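Long-range contacts in benzoylformate Decarboxylase (Polynucleobacter necessarius, PDB 4K9Q), which probably decarboxylates benzoylformate to benzaldehyde, using thiamine diphosphate held in place by a magnesium ion: residues V453-K463 against G476-I484; G398-A406 against S431-I439. All coordinates share one frame; numbering follows the deposited sequence.

Interaction 1: residues V453-K463 against G476-I484; sequences VFQNEEYGILK and GLDLPGLDI. With MG (magnesium ion), chain C; TPP (thiamine diphosphate), chain D.
E457 and Y459 are tied to the loop 476-484 by backbone bonds flanking the single bridge of E458 with D478. L479 N donates to E457 O at 2.8 Å, and Y459 N to L477 O. Charge adds a second link: the extended chain of K463 carries NZ across to the syn side of D478 OD1, 2.6 Å away. K463 NZ also meets the anti side of E458 OE1 at 2.9 Å, so one lysine probably eases the repulsion between two carboxylates; K526 also pairs with E458. Among apolar contacts, CG anti to the carbonyl carbon (chi1 -72°) turns the flat Y459 ring into a two-sided slot. L479 CD1 covers one face, 4.1 Å from its centroid, and the thiazolium methyl CM4 the opposite one, while Y459 OH bonds N23 of the second subunit. Cut back to an alanine, this tyrosine would probably leave a gap between L479 and the cofactor and deprive N23 of its hydroxyl mate. The L462 and L477 side chains cross at about a right angle, and V453 and I484 meet tip to tip. N456 OD1, 2.2 Å from magnesium, and E458 O bind the metal. G460 and I461 amides, starting the next helix, bind the diphosphate, and N456 closes the GDG...N thiamine diphosphate motif.

Interaction 2: residues G398-A406 against S431-I439; sequences GGLGWDLPA and SFQYSVQGI. With TPP (thiamine diphosphate), chain D.
With CG anti to the carbonyl carbon in both L400 (chi1 -59°) and Y434, the two side chains meet flank to face: L400 CB lies over one face of the Y434 ring, and L400 CD1 approaches Y434 CE1 at 3.6 Å. L404 turns the other way, its CG anti to the backbone N (chi1 -173°), which sets CD1 over the F432 ring, 4.0 Å from its centroid. Its second branch, CD2, packs by S435 O and G438, where a CB would collide with it, so glycine suits that position. G401 is constrained on two counts: a CB would clash with S435 OG, and its positive phi would press that carbon against the preceding carbonyl. The small hydroxyl of S435 instead donates to G401 O at 2.7 Å, in the carbonyl plane on a lone pair. On the cofactor side, L400 N donates to TPP N3' and TPP N4' to G398 O, while S431 grips phosphate oxygen O1A through both N and OG. L400 CG abuts the pyrimidine, and L400 CD1 lies 3.4 Å from TPP C4 of the thiazolium. L400 is thus the bulky apolar residue that, as in other thiamine diphosphate enzymes, sits between the two rings and supports the V conformation.

In the fold
Interactions 1 and 2 follow one another along the chain, their centres about 15 Å apart, and share one thiamine diphosphate. Interaction 2 holds the aminopyrimidine and one phosphate oxygen, whereas interaction 1 supplies magnesium ligands and the amides that bind the terminal phosphate. D429, at the head of helix 429-434, completes the protein part of the metal site, so this helix links the two contacts. They also touch directly: the F432 ring receives V453 CG2 at its CE1, 3.7 Å away, and I484 CG2 at its CE2. Y459 OH merely packs against Y434 OH, 3.7 Å away. Each hydroxyl has its hydrogen bond with N23 of the second subunit instead, which places the cofactor site at the subunit interface.

Interaction 1: residues V453-K463 against G476-I484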
loop_
_atom_site.group_PDB
_atom_site.type_symbol
_atom_site.label_atom_id
_atom_site.label_comp_id
_atom_site.label_asym_id
_atom_site.label_seq_id
_atom_site.Cartn_x
_atom_site.Cartn_y
_atom_site.Cartn_z
ATOM N N VAL A 453 14.339 -15.659 35.073
ATOM C CA VAL A 453 13.414 -16.418 34.238
ATOM C C VAL A 453 12.495 -17.295 35.083
ATOM O O VAL A 453 12.952 -18.186 35.804
ATOM C CB VAL A 453 14.161 -17.311 33.221
ATOM C CG1 VAL A 453 13.158 -18.023 32.299
ATOM C CG2 VAL A 453 15.151 -16.503 32.414
ATOM N N PHE A 454 11.201 -17.028 34.982
ATOM C CA PHE A 454 10.185 -17.786 35.697
ATOM C C PHE A 454 9.806 -19.026 34.900
ATOM O O PHE A 454 9.043 -18.954 33.934
ATOM C CB PHE A 454 8.964 -16.892 35.962
ATOM C CG PHE A 454 9.235 -15.793 36.959
ATOM C CD1 PHE A 454 10.062 -14.729 36.635
ATOM C CD2 PHE A 454 8.662 -15.832 38.217
ATOM C CE1 PHE A 454 10.324 -13.722 37.561
ATOM C CE2 PHE A 454 8.904 -14.825 39.146
ATOM C CZ PHE A 454 9.739 -13.770 38.817
ATOM N N GLN A 455 10.353 -20.170 35.291
ATOM C CA GLN A 455 10.192 -21.372 34.482
ATOM C C GLN A 455 9.031 -22.267 34.931
ATOM O O GLN A 455 9.174 -23.067 35.852
ATOM C CB GLN A 455 11.504 -22.163 34.411
ATOM C CG GLN A 455 11.408 -23.356 33.482
ATOM C CD GLN A 455 12.718 -24.081 33.316
ATOM O OE1 GLN A 455 13.316 -24.548 34.287
ATOM N NE2 GLN A 455 13.162 -24.201 32.080
ATOM N N ASN A 456 7.879 -22.129 34.268
ATOM C CA ASN A 456 6.742 -23.024 34.508
ATOM C C ASN A 456 6.547 -24.063 33.400
ATOM O O ASN A 456 5.576 -24.823 33.411
ATOM C CB ASN A 456 5.438 -22.242 34.787
ATOM C CG ASN A 456 5.091 -21.263 33.676
ATOM O OD1 ASN A 456 5.701 -21.289 32.619
ATOM N ND2 ASN A 456 4.109 -20.397 33.917
ATOM N N GLU A 457 7.498 -24.106 32.466
ATOM C CA GLU A 457 7.485 -25.051 31.349
ATOM C C GLU A 457 6.206 -25.005 30.524
ATOM O O GLU A 457 5.750 -26.030 30.020
ATOM C CB GLU A 457 7.770 -26.478 31.842
ATOM C CG GLU A 457 9.069 -26.537 32.617
ATOM C CD GLU A 457 9.570 -27.950 32.843
ATOM O OE1 GLU A 457 8.810 -28.766 33.395
ATOM O OE2 GLU A 457 10.725 -28.234 32.463
ATOM N N GLU A 458 5.644 -23.810 30.375
ATOM C CA GLU A 458 4.406 -23.646 29.617
ATOM C C GLU A 458 4.215 -22.205 29.171
ATOM O O GLU A 458 4.835 -21.299 29.704
ATOM C CB GLU A 458 3.207 -24.068 30.481
ATOM C CG GLU A 458 2.965 -23.141 31.683
ATOM C CD GLU A 458 2.036 -23.727 32.750
ATOM O OE1 GLU A 458 1.413 -24.785 32.508
ATOM O OE2 GLU A 458 1.951 -23.117 33.844
ATOM N N TYR A 459 3.360 -21.996 28.180
ATOM C CA TYR A 459 2.872 -20.666 27.881
ATOM C C TYR A 459 1.685 -20.426 28.824
ATOM O O TYR A 459 0.524 -20.594 28.448
ATOM C CB TYR A 459 2.414 -20.592 26.422
ATOM C CG TYR A 459 3.503 -20.593 25.344
ATOM C CD1 TYR A 459 4.637 -19.773 25.428
ATOM C CD2 TYR A 459 3.356 -21.381 24.204
ATOM C CE1 TYR A 459 5.596 -19.764 24.410
ATOM C CE2 TYR A 459 4.302 -21.374 23.192
ATOM C CZ TYR A 459 5.420 -20.562 23.296
ATOM O OH TYR A 459 6.351 -20.570 22.273
ATOM N N GLY A 460 1.991 -20.077 30.072
ATOM C CA GLY A 460 0.999 -20.056 31.136
ATOM C C GLY A 460 -0.223 -19.209 30.852
ATOM O O GLY A 460 -1.362 -19.651 31.056
ATOM N N ILE A 461 0.000 -17.989 30.390
ATOM C CA ILE A 461 -1.122 -17.087 30.216
ATOM C C ILE A 461 -2.058 -17.580 29.116
ATOM O O ILE A 461 -3.251 -17.284 29.145
ATOM C CB ILE A 461 -0.686 -15.636 29.978
ATOM C CG1 ILE A 461 -1.886 -14.700 30.199
ATOM C CG2 ILE A 461 -0.119 -15.476 28.591
ATOM C CD1 ILE A 461 -1.554 -13.233 30.214
ATOM N N LEU A 462 -1.540 -18.345 28.156
ATOM C CA LEU A 462 -2.434 -18.915 27.138
ATOM C C LEU A 462 -3.369 -19.978 27.724
ATOM O O LEU A 462 -4.479 -20.179 27.225
ATOM C CB LEU A 462 -1.658 -19.485 25.953
ATOM C CG LEU A 462 -0.806 -18.488 25.161
ATOM C CD1 LEU A 462 -0.190 -19.146 23.937
ATOM C CD2 LEU A 462 -1.616 -17.252 24.775
ATOM N N LYS A 463 -2.934 -20.659 28.777
ATOM C CA LYS A 463 -3.820 -21.606 29.457
ATOM C C LYS A 463 -4.859 -20.849 30.284
ATOM O O LYS A 463 -5.990 -21.304 30.435
ATOM C CB LYS A 463 -3.025 -22.584 30.335
ATOM C CG LYS A 463 -2.130 -23.536 29.540
ATOM C CD LYS A 463 -1.480 -24.575 30.440
ATOM C CE LYS A 463 -0.545 -25.471 29.643
ATOM N NZ LYS A 463 0.099 -26.503 30.515
ATOM N N GLY A 476 0.365 -27.002 21.541
ATOM C CA GLY A 476 1.511 -26.106 21.619
ATOM C C GLY A 476 1.616 -25.193 22.833
ATOM O O GLY A 476 2.315 -24.176 22.778
ATOM N N LEU A 477 0.966 -25.556 23.938
ATOM C CA LEU A 477 0.988 -24.693 25.113
ATOM C C LEU A 477 2.027 -25.116 26.149
ATOM O O LEU A 477 2.352 -24.345 27.061
ATOM C CB LEU A 477 -0.405 -24.588 25.740
ATOM C CG LEU A 477 -1.525 -24.046 24.837
ATOM C CD1 LEU A 477 -2.804 -23.841 25.638
ATOM C CD2 LEU A 477 -1.094 -22.752 24.157
ATOM N N ASP A 478 2.554 -26.328 26.004
ATOM C CA ASP A 478 3.573 -26.836 26.933
ATOM C C ASP A 478 4.982 -26.707 26.372
ATOM O O ASP A 478 5.196 -26.866 25.168
ATOM C CB ASP A 478 3.281 -28.285 27.310
ATOM C CG ASP A 478 2.038 -28.411 28.163
ATOM O OD1 ASP A 478 1.961 -27.709 29.194
ATOM O OD2 ASP A 478 1.138 -29.189 27.795
ATOM N N LEU A 479 5.938 -26.420 27.255
ATOM C CA LEU A 479 7.324 -26.193 26.860
ATOM C C LEU A 479 8.317 -27.077 27.624
ATOM O O LEU A 479 9.202 -26.573 28.311
ATOM C CB LEU A 479 7.699 -24.733 27.097
ATOM C CG LEU A 479 6.890 -23.684 26.350
ATOM C CD1 LEU A 479 7.280 -22.272 26.809
ATOM C CD2 LEU A 479 7.052 -23.858 24.836
ATOM N N PRO A 480 8.192 -28.404 27.481
ATOM C CA PRO A 480 9.181 -29.278 28.115
ATOM C C PRO A 480 10.540 -29.215 27.428
ATOM O O PRO A 480 10.663 -28.781 26.272
ATOM C CB PRO A 480 8.576 -30.670 27.911
ATOM C CG PRO A 480 7.831 -30.535 26.624
ATOM C CD PRO A 480 7.196 -29.172 26.718
ATOM N N GLY A 481 11.563 -29.650 28.148
ATOM C CA GLY A 481 12.871 -29.834 27.555
ATOM C C GLY A 481 13.651 -28.602 27.130
ATOM O O GLY A 481 14.436 -28.684 26.196
ATOM N N LEU A 482 13.451 -27.465 27.789
ATOM C CA LEU A 482 14.323 -26.309 27.548
ATOM C C LEU A 482 15.333 -26.197 28.671
ATOM O O LEU A 482 14.961 -26.225 29.848
ATOM C CB LEU A 482 13.532 -25.009 27.471
ATOM C CG LEU A 482 12.540 -24.894 26.326
ATOM C CD1 LEU A 482 11.647 -23.686 26.540
ATOM C CD2 LEU A 482 13.289 -24.814 25.000
ATOM N N ASP A 483 16.610 -26.081 28.312
ATOM C CA ASP A 483 17.655 -25.859 29.315
ATOM C C ASP A 483 18.059 -24.402 29.205
ATOM O O ASP A 483 18.901 -24.021 28.382
ATOM C CB ASP A 483 18.864 -26.771 29.087
ATOM C CG ASP A 483 19.922 -26.644 30.194
ATOM O OD1 ASP A 483 19.925 -25.627 30.922
ATOM O OD2 ASP A 483 20.760 -27.560 30.335
ATOM N N ILE A 484 17.427 -23.576 30.024
ATOM C CA ILE A 484 17.628 -22.145 29.925
ATOM C C ILE A 484 18.983 -21.723 30.493
ATOM O O ILE A 484 19.552 -20.734 30.048
ATOM C CB ILE A 484 16.445 -21.403 30.569
ATOM C CG1 ILE A 484 15.159 -21.806 29.825
ATOM C CG2 ILE A 484 16.657 -19.894 30.522
ATOM C CD1 ILE A 484 13.903 -21.120 30.319
HETATM MG MG MG C . 5.995 -19.828 31.019
HETATM N "N1'" TPP D . 4.099 -14.500 19.537
HETATM C "C2'" TPP D . 4.447 -13.171 19.725
HETATM C CM2 TPP D . 5.552 -12.555 18.920
HETATM N "N3'" TPP D . 3.772 -12.386 20.641
HETATM C "C4'" TPP D . 2.750 -12.925 21.382
HETATM N "N4'" TPP D . 2.095 -12.159 22.251
HETATM C "C5'" TPP D . 2.417 -14.271 21.227
HETATM C "C6'" TPP D . 3.080 -15.063 20.289
HETATM C "C7'" TPP D . 1.294 -14.864 22.038
HETATM N N3 TPP D . 1.544 -15.068 23.459
HETATM C C2 TPP D . 1.084 -14.235 24.467
HETATM S S1 TPP D . 1.477 -14.720 25.952
HETATM C C5 TPP D . 2.241 -16.019 25.368
HETATM C C4 TPP D . 2.213 -16.129 23.981
HETATM C CM4 TPP D . 2.843 -17.234 23.171
HETATM C C6 TPP D . 2.843 -16.950 26.383
HETATM C C7 TPP D . 3.937 -16.347 27.250
HETATM O O7 TPP D . 4.514 -17.444 27.920
HETATM P PA TPP D . 5.670 -17.247 29.019
HETATM O O1A TPP D . 6.638 -16.210 28.525
HETATM O O2A TPP D . 6.356 -18.548 29.289
HETATM O O3A TPP D . 4.912 -16.581 30.270
HETATM P PB TPP D . 3.872 -17.264 31.288
HETATM O O1B TPP D . 2.506 -16.927 30.783
HETATM O O2B TPP D . 4.128 -16.623 32.634
HETATM O O3B TPP D . 4.044 -18.749 31.323
HETATM O O HOH W 1 6.772 -18.270 32.594
HETATM O O HOH W 2 16.544 -24.573 32.806
HETATM O O HOH W 3 11.469 -26.857 29.813
HETATM O O HOH W 4 11.249 -30.680 30.764
HETATM O O HOH W 5 13.081 -27.866 31.510
#

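Interaction 2: residues G398-A406 against S431-I439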
loop_
_atom_site.group_PDB
_atom_site.type_symbol
_atom_site.label_atom_id
_atom_site.label_comp_id
_atom_site.label_asym_id
_atom_site.label_seq_id
_atom_site.Cartn_x
_atom_site.Cartn_y
_atom_site.Cartn_z
ATOM N N GLY A 398 2.285 -5.870 23.338
ATOM C CA GLY A 398 2.082 -7.283 23.631
ATOM C C GLY A 398 2.889 -8.254 22.773
ATOM O O GLY A 398 2.729 -9.471 22.903
ATOM N N GLY A 399 3.750 -7.733 21.898
ATOM C CA GLY A 399 4.580 -8.568 21.044
ATOM C C GLY A 399 5.805 -9.141 21.742
ATOM O O GLY A 399 6.783 -8.438 21.998
ATOM N N LEU A 400 5.757 -10.433 22.050
ATOM C CA LEU A 400 6.861 -11.079 22.740
ATOM C C LEU A 400 8.149 -11.016 21.922
ATOM O O LEU A 400 8.119 -11.010 20.687
ATOM C CB LEU A 400 6.503 -12.533 23.063
ATOM C CG LEU A 400 5.262 -12.729 23.927
ATOM C CD1 LEU A 400 5.051 -14.227 24.201
ATOM C CD2 LEU A 400 5.416 -11.955 25.231
ATOM N N GLY A 401 9.278 -10.951 22.620
ATOM C CA GLY A 401 10.577 -10.820 21.981
ATOM C C GLY A 401 11.126 -9.403 22.064
ATOM O O GLY A 401 12.217 -9.125 21.578
ATOM N N TRP A 402 10.373 -8.499 22.682
ATOM C CA TRP A 402 10.826 -7.114 22.758
ATOM C C TRP A 402 11.661 -6.851 24.010
ATOM O O TRP A 402 12.698 -6.190 23.943
ATOM C CB TRP A 402 9.640 -6.146 22.710
ATOM C CG TRP A 402 10.071 -4.710 22.681
ATOM C CD1 TRP A 402 10.474 -3.995 21.585
ATOM C CD2 TRP A 402 10.154 -3.818 23.797
ATOM N NE1 TRP A 402 10.795 -2.712 21.954
ATOM C CE2 TRP A 402 10.607 -2.577 23.306
ATOM C CE3 TRP A 402 9.894 -3.950 25.167
ATOM C CZ2 TRP A 402 10.810 -1.469 24.137
ATOM C CZ3 TRP A 402 10.087 -2.839 25.993
ATOM C CH2 TRP A 402 10.542 -1.620 25.470
ATOM N N ASP A 403 11.210 -7.364 25.148
ATOM C CA ASP A 403 11.758 -6.920 26.434
ATOM C C ASP A 403 13.174 -7.395 26.724
ATOM O O ASP A 403 13.978 -6.657 27.304
ATOM C CB ASP A 403 10.810 -7.268 27.587
ATOM C CG ASP A 403 9.572 -6.375 27.599
ATOM O OD1 ASP A 403 9.633 -5.310 28.249
ATOM O OD2 ASP A 403 8.563 -6.720 26.937
ATOM N N LEU A 404 13.493 -8.622 26.325
ATOM C CA LEU A 404 14.830 -9.138 26.560
ATOM C C LEU A 404 15.902 -8.244 25.914
ATOM O O LEU A 404 16.792 -7.756 26.605
ATOM C CB LEU A 404 14.946 -10.606 26.133
ATOM C CG LEU A 404 16.269 -11.293 26.490
ATOM C CD1 LEU A 404 16.081 -12.797 26.466
ATOM C CD2 LEU A 404 17.388 -10.867 25.542
ATOM N N PRO A 405 15.809 -8.008 24.596
ATOM C CA PRO A 405 16.759 -7.052 24.013
ATOM C C PRO A 405 16.535 -5.594 24.459
ATOM O O PRO A 405 17.510 -4.844 24.592
ATOM C CB PRO A 405 16.574 -7.233 22.497
ATOM C CG PRO A 405 15.227 -7.894 22.339
ATOM C CD PRO A 405 15.021 -8.725 23.573
ATOM N N ALA A 406 15.298 -5.188 24.722
ATOM C CA ALA A 406 15.091 -3.798 25.142
ATOM C C ALA A 406 15.827 -3.504 26.454
ATOM O O ALA A 406 16.346 -2.393 26.652
ATOM C CB ALA A 406 13.604 -3.462 25.262
ATOM N N SER A 431 8.510 -16.510 26.688
ATOM C CA SER A 431 8.889 -15.183 26.206
ATOM C C SER A 431 10.387 -15.079 25.946
ATOM O O SER A 431 10.805 -14.477 24.969
ATOM C CB SER A 431 8.485 -14.104 27.217
ATOM O OG SER A 431 7.076 -13.937 27.263
ATOM N N PHE A 432 11.181 -15.664 26.838
ATOM C CA PHE A 432 12.647 -15.644 26.763
ATOM C C PHE A 432 13.172 -16.126 25.407
ATOM O O PHE A 432 14.201 -15.648 24.931
ATOM C CB PHE A 432 13.199 -16.537 27.882
ATOM C CG PHE A 432 14.659 -16.320 28.208
ATOM C CD1 PHE A 432 15.068 -15.215 28.946
ATOM C CD2 PHE A 432 15.606 -17.262 27.841
ATOM C CE1 PHE A 432 16.407 -15.043 29.279
ATOM C CE2 PHE A 432 16.945 -17.099 28.178
ATOM C CZ PHE A 432 17.339 -15.988 28.890
ATOM N N GLN A 433 12.460 -17.067 24.784
ATOM C CA GLN A 433 12.926 -17.689 23.538
ATOM C C GLN A 433 12.869 -16.806 22.299
ATOM O O GLN A 433 13.655 -16.994 21.375
ATOM C CB GLN A 433 12.115 -18.955 23.238
ATOM C CG GLN A 433 11.994 -19.918 24.409
ATOM C CD GLN A 433 13.347 -20.345 24.925
ATOM O OE1 GLN A 433 14.242 -20.677 24.141
ATOM N NE2 GLN A 433 13.523 -20.307 26.247
ATOM N N TYR A 434 11.935 -15.867 22.247
ATOM C CA TYR A 434 11.696 -15.167 20.978
ATOM C C TYR A 434 12.917 -14.412 20.479
ATOM O O TYR A 434 13.244 -14.469 19.295
ATOM C CB TYR A 434 10.482 -14.227 21.062
ATOM C CG TYR A 434 9.168 -14.984 21.160
ATOM C CD1 TYR A 434 8.725 -15.488 22.379
ATOM C CD2 TYR A 434 8.372 -15.185 20.034
ATOM C CE1 TYR A 434 7.533 -16.180 22.467
ATOM C CE2 TYR A 434 7.174 -15.877 20.118
ATOM C CZ TYR A 434 6.765 -16.374 21.338
ATOM O OH TYR A 434 5.589 -17.068 21.463
ATOM N N SER A 435 13.603 -13.729 21.394
ATOM C CA SER A 435 14.762 -12.923 21.038
ATOM C C SER A 435 15.933 -13.258 21.948
ATOM O O SER A 435 16.667 -12.381 22.383
ATOM C CB SER A 435 14.432 -11.434 21.131
ATOM O OG SER A 435 13.436 -11.088 20.184
ATOM N N VAL A 436 16.083 -14.549 22.223
ATOM C CA VAL A 436 17.112 -15.046 23.121
ATOM C C VAL A 436 18.513 -14.546 22.721
ATOM O O VAL A 436 19.381 -14.343 23.579
ATOM C CB VAL A 436 17.051 -16.600 23.205
ATOM C CG1 VAL A 436 17.467 -17.247 21.894
ATOM C CG2 VAL A 436 17.870 -17.110 24.359
ATOM N N GLN A 437 18.716 -14.303 21.423
ATOM C CA GLN A 437 20.031 -13.887 20.928
ATOM C C GLN A 437 20.483 -12.547 21.518
ATOM O O GLN A 437 21.680 -12.240 21.526
ATOM C CB GLN A 437 20.054 -13.801 19.394
ATOM C CG GLN A 437 19.588 -15.073 18.699
ATOM C CD GLN A 437 18.129 -15.002 18.313
ATOM O OE1 GLN A 437 17.332 -14.397 19.022
ATOM N NE2 GLN A 437 17.771 -15.616 17.186
ATOM N N GLY A 438 19.524 -11.752 21.993
ATOM C CA GLY A 438 19.825 -10.457 22.588
ATOM C C GLY A 438 20.833 -10.550 23.727
ATOM O O GLY A 438 21.574 -9.604 23.985
ATOM N N ILE A 439 20.846 -11.685 24.421
ATOM C CA ILE A 439 21.785 -11.888 25.527
ATOM C C ILE A 439 23.226 -11.623 25.092
ATOM O O ILE A 439 24.019 -11.025 25.830
ATOM C CB ILE A 439 21.676 -13.321 26.093
ATOM C CG1 ILE A 439 20.268 -13.560 26.649
ATOM C CG2 ILE A 439 22.716 -13.552 27.182
ATOM C CD1 ILE A 439 20.027 -15.003 27.065
HETATM N "N1'" TPP D . 4.099 -14.500 19.537
HETATM C "C2'" TPP D . 4.447 -13.171 19.725
HETATM C CM2 TPP D . 5.552 -12.555 18.920
HETATM N "N3'" TPP D . 3.772 -12.386 20.641
HETATM C "C4'" TPP D . 2.750 -12.925 21.382
HETATM N "N4'" TPP D . 2.095 -12.159 22.251
HETATM C "C5'" TPP D . 2.417 -14.271 21.227
HETATM C "C6'" TPP D . 3.080 -15.063 20.289
HETATM C "C7'" TPP D . 1.294 -14.864 22.038
HETATM N N3 TPP D . 1.544 -15.068 23.459
HETATM C C2 TPP D . 1.084 -14.235 24.467
HETATM S S1 TPP D . 1.477 -14.720 25.952
HETATM C C5 TPP D . 2.241 -16.019 25.368
HETATM C C4 TPP D . 2.213 -16.129 23.981
HETATM C CM4 TPP D . 2.843 -17.234 23.171
HETATM C C6 TPP D . 2.843 -16.950 26.383
HETATM C C7 TPP D . 3.937 -16.347 27.250
HETATM O O7 TPP D . 4.514 -17.444 27.920
HETATM P PA TPP D . 5.670 -17.247 29.019
HETATM O O1A TPP D . 6.638 -16.210 28.525
HETATM O O2A TPP D . 6.356 -18.548 29.289
HETATM O O3A TPP D . 4.912 -16.581 30.270
HETATM P PB TPP D . 3.872 -17.264 31.288
HETATM O O1B TPP D . 2.506 -16.927 30.783
HETATM O O2B TPP D . 4.128 -16.623 32.634
HETATM O O3B TPP D . 4.044 -18.749 31.323
#